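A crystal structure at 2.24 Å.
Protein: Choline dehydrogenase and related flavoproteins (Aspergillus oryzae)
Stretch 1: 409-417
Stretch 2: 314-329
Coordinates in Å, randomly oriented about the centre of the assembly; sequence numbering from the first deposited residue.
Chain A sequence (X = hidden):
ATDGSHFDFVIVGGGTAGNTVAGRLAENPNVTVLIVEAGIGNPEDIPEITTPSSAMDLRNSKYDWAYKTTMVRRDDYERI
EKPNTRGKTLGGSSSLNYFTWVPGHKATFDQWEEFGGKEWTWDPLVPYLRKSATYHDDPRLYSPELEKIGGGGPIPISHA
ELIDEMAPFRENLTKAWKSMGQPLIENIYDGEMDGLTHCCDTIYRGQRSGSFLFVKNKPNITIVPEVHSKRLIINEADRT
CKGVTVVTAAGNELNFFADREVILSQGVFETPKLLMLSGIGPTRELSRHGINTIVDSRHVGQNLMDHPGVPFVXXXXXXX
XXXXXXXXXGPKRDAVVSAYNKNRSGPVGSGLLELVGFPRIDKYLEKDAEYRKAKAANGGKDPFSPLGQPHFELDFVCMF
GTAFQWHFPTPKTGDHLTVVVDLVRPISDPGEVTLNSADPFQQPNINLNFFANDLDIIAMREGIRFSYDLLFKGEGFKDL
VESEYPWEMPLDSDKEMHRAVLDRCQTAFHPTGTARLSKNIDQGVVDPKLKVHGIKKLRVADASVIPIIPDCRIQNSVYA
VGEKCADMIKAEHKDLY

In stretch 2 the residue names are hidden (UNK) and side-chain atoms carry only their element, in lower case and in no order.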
# COMPACT_ATOMS: atom_id res chain seq x y z
N PRO A 409 -4.41 14.62 -6.54
CA PRO A 409 -3.95 15.99 -6.31
C PRO A 409 -5.11 16.93 -6.00
O PRO A 409 -6.29 16.61 -6.24
CB PRO A 409 -3.26 16.37 -7.63
CG PRO A 409 -3.77 15.41 -8.64
CD PRO A 409 -4.18 14.16 -7.92
N THR A 410 -4.79 18.08 -5.45
CA THR A 410 -5.79 19.10 -5.22
C THR A 410 -6.10 19.77 -6.55
O THR A 410 -5.19 20.23 -7.24
CB THR A 410 -5.28 20.16 -4.25
OG1 THR A 410 -4.98 19.53 -2.99
CG2 THR A 410 -6.34 21.23 -4.05
N PRO A 411 -7.39 19.81 -6.92
CA PRO A 411 -7.72 20.45 -8.20
C PRO A 411 -7.27 21.91 -8.19
O PRO A 411 -7.30 22.55 -7.14
CB PRO A 411 -9.25 20.34 -8.29
CG PRO A 411 -9.62 19.26 -7.33
CD PRO A 411 -8.60 19.31 -6.22
N LYS A 412 -6.88 22.42 -9.35
CA LYS A 412 -6.36 23.77 -9.49
C LYS A 412 -7.46 24.83 -9.58
O LYS A 412 -7.24 25.98 -9.21
CB LYS A 412 -5.44 23.86 -10.71
CG LYS A 412 -4.20 22.97 -10.61
CD LYS A 412 -3.47 22.88 -11.94
CE LYS A 412 -2.20 22.05 -11.81
NZ LYS A 412 -1.28 22.63 -10.79
N THR A 413 -8.64 24.42 -10.06
CA THR A 413 -9.78 25.32 -10.27
C THR A 413 -11.09 24.71 -9.76
O THR A 413 -11.16 23.52 -9.49
CB THR A 413 -10.02 25.55 -11.77
OG1 THR A 413 -10.56 24.36 -12.35
CG2 THR A 413 -8.72 25.93 -12.49
N GLY A 414 -12.13 25.53 -9.69
CA GLY A 414 -13.46 25.04 -9.37
C GLY A 414 -13.75 24.90 -7.89
O GLY A 414 -12.85 24.75 -7.07
N ASP A 415 -15.02 24.96 -7.54
CA ASP A 415 -15.42 24.69 -6.17
C ASP A 415 -15.81 23.21 -6.08
O ASP A 415 -16.21 22.60 -7.07
CB ASP A 415 -16.56 25.61 -5.74
CG ASP A 415 -16.11 27.07 -5.57
OD1 ASP A 415 -14.98 27.31 -5.11
OD2 ASP A 415 -16.90 27.98 -5.90
N HIS A 416 -15.66 22.61 -4.91
CA HIS A 416 -15.96 21.19 -4.79
C HIS A 416 -16.77 20.87 -3.55
O HIS A 416 -16.86 21.66 -2.62
CB HIS A 416 -14.66 20.40 -4.79
CG HIS A 416 -13.84 20.61 -6.02
ND1 HIS A 416 -13.08 21.75 -6.22
CD2 HIS A 416 -13.70 19.87 -7.15
CE1 HIS A 416 -12.49 21.68 -7.40
NE2 HIS A 416 -12.85 20.55 -7.98
N LEU A 417 -17.39 19.70 -3.57
CA LEU A 417 -17.97 19.11 -2.38
C LEU A 417 -17.19 17.81 -2.11
O LEU A 417 -16.91 17.06 -3.03
CB LEU A 417 -19.45 18.82 -2.60
CG LEU A 417 -20.14 17.81 -1.67
CD1 LEU A 417 -20.34 18.38 -0.27
CD2 LEU A 417 -21.47 17.39 -2.26
N UNK A 314 -17.12 15.85 -5.74
CA UNK A 314 -17.81 16.40 -6.90
C UNK A 314 -17.38 17.84 -7.13
O UNK A 314 -17.31 18.64 -6.20
c UNK A 314 -19.53 14.04 -7.53
c UNK A 314 -21.47 15.14 -6.32
c UNK A 314 -19.94 15.00 -6.42
c UNK A 314 -19.32 16.36 -6.71
N UNK A 315 -17.13 18.19 -8.39
CA UNK A 315 -17.01 19.58 -8.75
C UNK A 315 -18.42 20.14 -8.81
O UNK A 315 -19.34 19.52 -9.34
c UNK A 315 -14.01 23.34 -12.37
c UNK A 315 -16.28 19.76 -10.07
c UNK A 315 -15.33 21.36 -11.74
c UNK A 315 -16.21 21.21 -10.52
n UNK A 315 -15.18 22.75 -12.14
n UNK A 315 -13.96 24.62 -12.74
n UNK A 315 -12.89 22.65 -12.22
N UNK A 316 -18.59 21.32 -8.24
CA UNK A 316 -19.92 21.83 -7.99
C UNK A 316 -19.90 23.24 -8.56
O UNK A 316 -18.82 23.76 -8.82
c UNK A 316 -20.19 21.76 -6.48
c UNK A 316 -20.01 23.11 -5.83
c UNK A 316 -21.54 21.15 -6.22
N UNK A 317 -21.06 23.84 -8.82
CA UNK A 317 -21.10 25.17 -9.43
C UNK A 317 -20.40 26.24 -8.60
O UNK A 317 -20.41 26.20 -7.36
c UNK A 317 -24.48 25.52 -11.26
n UNK A 317 -24.20 23.93 -13.16
c UNK A 317 -23.18 24.83 -10.82
c UNK A 317 -25.18 24.71 -12.34
c UNK A 317 -22.53 25.59 -9.70
N UNK A 318 -19.79 27.21 -9.28
CA UNK A 318 -19.11 28.29 -8.58
C UNK A 318 -20.00 28.85 -7.46
O UNK A 318 -21.19 29.10 -7.69
o UNK A 318 -17.16 29.93 -11.25
c UNK A 318 -17.50 29.09 -10.38
c UNK A 318 -18.73 29.42 -9.53
o UNK A 318 -16.87 28.03 -10.17
N UNK A 319 -19.43 29.02 -6.27
CA UNK A 319 -20.14 29.60 -5.15
C UNK A 319 -20.89 28.58 -4.30
O UNK A 319 -21.65 28.95 -3.40
N UNK A 320 -20.69 27.30 -4.58
CA UNK A 320 -21.33 26.24 -3.79
C UNK A 320 -20.32 25.37 -3.05
O UNK A 320 -20.63 24.29 -2.56
c UNK A 320 -25.79 26.94 -4.54
c UNK A 320 -23.54 26.23 -5.02
c UNK A 320 -24.68 26.21 -4.21
c UNK A 320 -24.66 27.78 -6.49
c UNK A 320 -23.54 27.04 -6.15
c UNK A 320 -22.32 25.44 -4.64
c UNK A 320 -25.78 27.74 -5.68
N UNK A 321 -19.10 25.88 -2.95
CA UNK A 321 -18.10 25.29 -2.08
C UNK A 321 -17.13 26.39 -1.72
O UNK A 321 -17.21 27.47 -2.29
N UNK A 322 -16.23 26.13 -0.80
CA UNK A 322 -15.37 27.17 -0.25
C UNK A 322 -13.97 27.22 -0.83
O UNK A 322 -13.13 28.01 -0.38
c UNK A 322 -15.32 27.00 1.27
c UNK A 322 -16.69 27.19 1.92
s UNK A 322 -17.28 28.87 1.68
c UNK A 322 -15.91 29.82 2.38
N UNK A 323 -13.70 26.38 -1.83
CA UNK A 323 -12.37 26.28 -2.41
C UNK A 323 -11.76 27.63 -2.78
O UNK A 323 -10.59 27.90 -2.50
o UNK A 323 -12.35 22.99 -3.66
o UNK A 323 -14.16 23.96 -2.86
c UNK A 323 -13.01 24.01 -3.37
c UNK A 323 -12.39 25.37 -3.65
N UNK A 324 -12.56 28.48 -3.41
CA UNK A 324 -12.04 29.74 -3.94
C UNK A 324 -11.75 30.76 -2.85
O UNK A 324 -11.06 31.75 -3.08
c UNK A 324 -12.24 31.03 -6.11
o UNK A 324 -12.61 32.18 -6.45
o UNK A 324 -11.27 30.44 -6.65
c UNK A 324 -12.98 30.33 -4.98
N UNK A 325 -12.28 30.51 -1.66
CA UNK A 325 -12.10 31.42 -0.55
C UNK A 325 -11.00 30.93 0.38
O UNK A 325 -10.14 31.71 0.80
c UNK A 325 -13.39 31.57 0.26
c UNK A 325 -14.56 31.99 -0.66
c UNK A 325 -13.18 32.57 1.38
N UNK A 326 -11.01 29.64 0.70
CA UNK A 326 -10.10 29.12 1.70
C UNK A 326 -8.87 28.40 1.14
O UNK A 326 -7.78 28.48 1.72
c UNK A 326 -11.90 28.97 3.51
c UNK A 326 -12.79 28.00 4.29
c UNK A 326 -11.20 29.95 4.44
c UNK A 326 -10.85 28.22 2.68
N UNK A 327 -9.04 27.72 0.02
CA UNK A 327 -8.00 26.83 -0.49
C UNK A 327 -6.97 27.51 -1.38
O UNK A 327 -5.80 27.15 -1.35
c UNK A 327 -7.29 23.99 0.09
c UNK A 327 -8.62 25.66 -1.26
c UNK A 327 -8.89 23.24 -1.70
c UNK A 327 -8.62 24.28 -0.61
N UNK A 328 -7.42 28.46 -2.18
CA UNK A 328 -6.56 29.08 -3.19
C UNK A 328 -6.11 30.45 -2.72
O UNK A 328 -6.84 31.16 -2.03
c UNK A 328 -7.56 27.77 -5.14
n UNK A 328 -11.72 27.42 -6.76
n UNK A 328 -10.07 25.81 -6.72
c UNK A 328 -7.28 29.15 -4.55
c UNK A 328 -10.44 27.09 -6.70
n UNK A 328 -9.52 28.05 -6.62
c UNK A 328 -8.08 27.80 -6.56
N UNK A 329 -4.89 30.82 -3.07
CA UNK A 329 -4.37 32.12 -2.68
C UNK A 329 -5.08 33.19 -3.49
O UNK A 329 -5.44 32.98 -4.65
c UNK A 329 -1.30 31.12 0.23
c UNK A 329 -2.06 31.52 -1.81
c UNK A 329 -2.85 32.21 -2.88
n UNK A 329 -2.10 31.89 -0.48
n UNK A 329 -0.73 30.26 -0.59
c UNK A 329 -1.18 30.48 -1.87
O HOH W 1 -16.91 25.28 -9.65
O HOH W 2 -19.32 22.02 -1.34
O HOH W 3 -15.82 29.42 -3.34

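Position 314 has four side-chain carbons, forked at the second. The N of position 314 donates to Leu417 O at 3.0 Å, and Leu417 N donates to the O of position 314 at 2.8 Å. This is Leu314.

Position 315 carries three carbons, a nitrogen, then a carbon with two more nitrogens. That is a guanidinium, so the residue is Arg315. Its NH1 donates to Thr413 OG1 at 2.9 Å. Gly414 CA lies over one face of the group. An ideal CB on Gly414 would come within 2.4 Å of Arg315 CZ.

Position 316 has one carbon carrying two more. Its backbone N donates to Asp415 O at 2.9 Å. This is Val316.

Position 317 has four carbons in a row ending in nitrogen. Its CA-to-CB bond points away from stretch 1. This is Lys317.

Position 318 has two carbons, the second carrying two oxygens. It is Asp318. Water 1 donates to Asp318 OD1 and Val316 O and accepts from Asp415 N.

Position 319 has no side-chain atoms, and its phi of 89° suits glycine. Gly319 N donates to Asp415 OD2 at 2.8 Å.

Position 320 has one carbon and a six-carbon ring. This is Phe320. Water 2 bridges its O and His416 O.

Position 321 has no side-chain atoms. An ideal CB would be 2.5 Å from His416 O, a clash. This is Gly321.

Position 322 has two carbons, a sulfur and a carbon, unbranched. Its CA-to-CB bond points away from stretch 1. This is Met322.

Position 323 has two carbons, the second carrying two oxygens. Its CA-to-CB bond points toward stretch 1. It is Asp323. Its carboxylate takes two bonds from one residue: His416 N to Asp323 OD1 and His416 ND1 to Asp323 OD2, both 2.9 Å.

Position 324 has the same atom set. Its backbone N donates to Asp415 OD1 at 3.2 Å. This is Asp324.

Position 325 has one carbon carrying two and makes no contact with stretch 1. It is Val325.

Position 326 has four carbons, forked at the second, out of reach. It is Leu326.

Position 327 has the same fork, but one end carbon lies near Thr410. This is Leu327, with CD1 at 4.0 Å from Thr410 CG2.

Position 328 has three carbons, a nitrogen, then a carbon carrying two more nitrogens. Its end nitrogens lie by Gly414 O. It is Arg328. Arg328 NH1 donates to Gly414 O at 3.0 Å. Its NE forms a salt bridge with Asp324 OD1 at 3.0 Å.

Position 329 has one carbon and a five-membered ring of three carbons and two nitrogens. It is His329, beyond reach of stretch 1.

The contact combines antiparallel strand pairing with a polar cluster. Asp415 is central: its carboxylate receives backbone NH groups from Gly319 and Asp324. Asp323 holds His416, while the two arginines reach the loop before the strand. Together the stretches bury 833 Å².

Stretch 2 (314-329) LRVKDGFGMDDVLLRH
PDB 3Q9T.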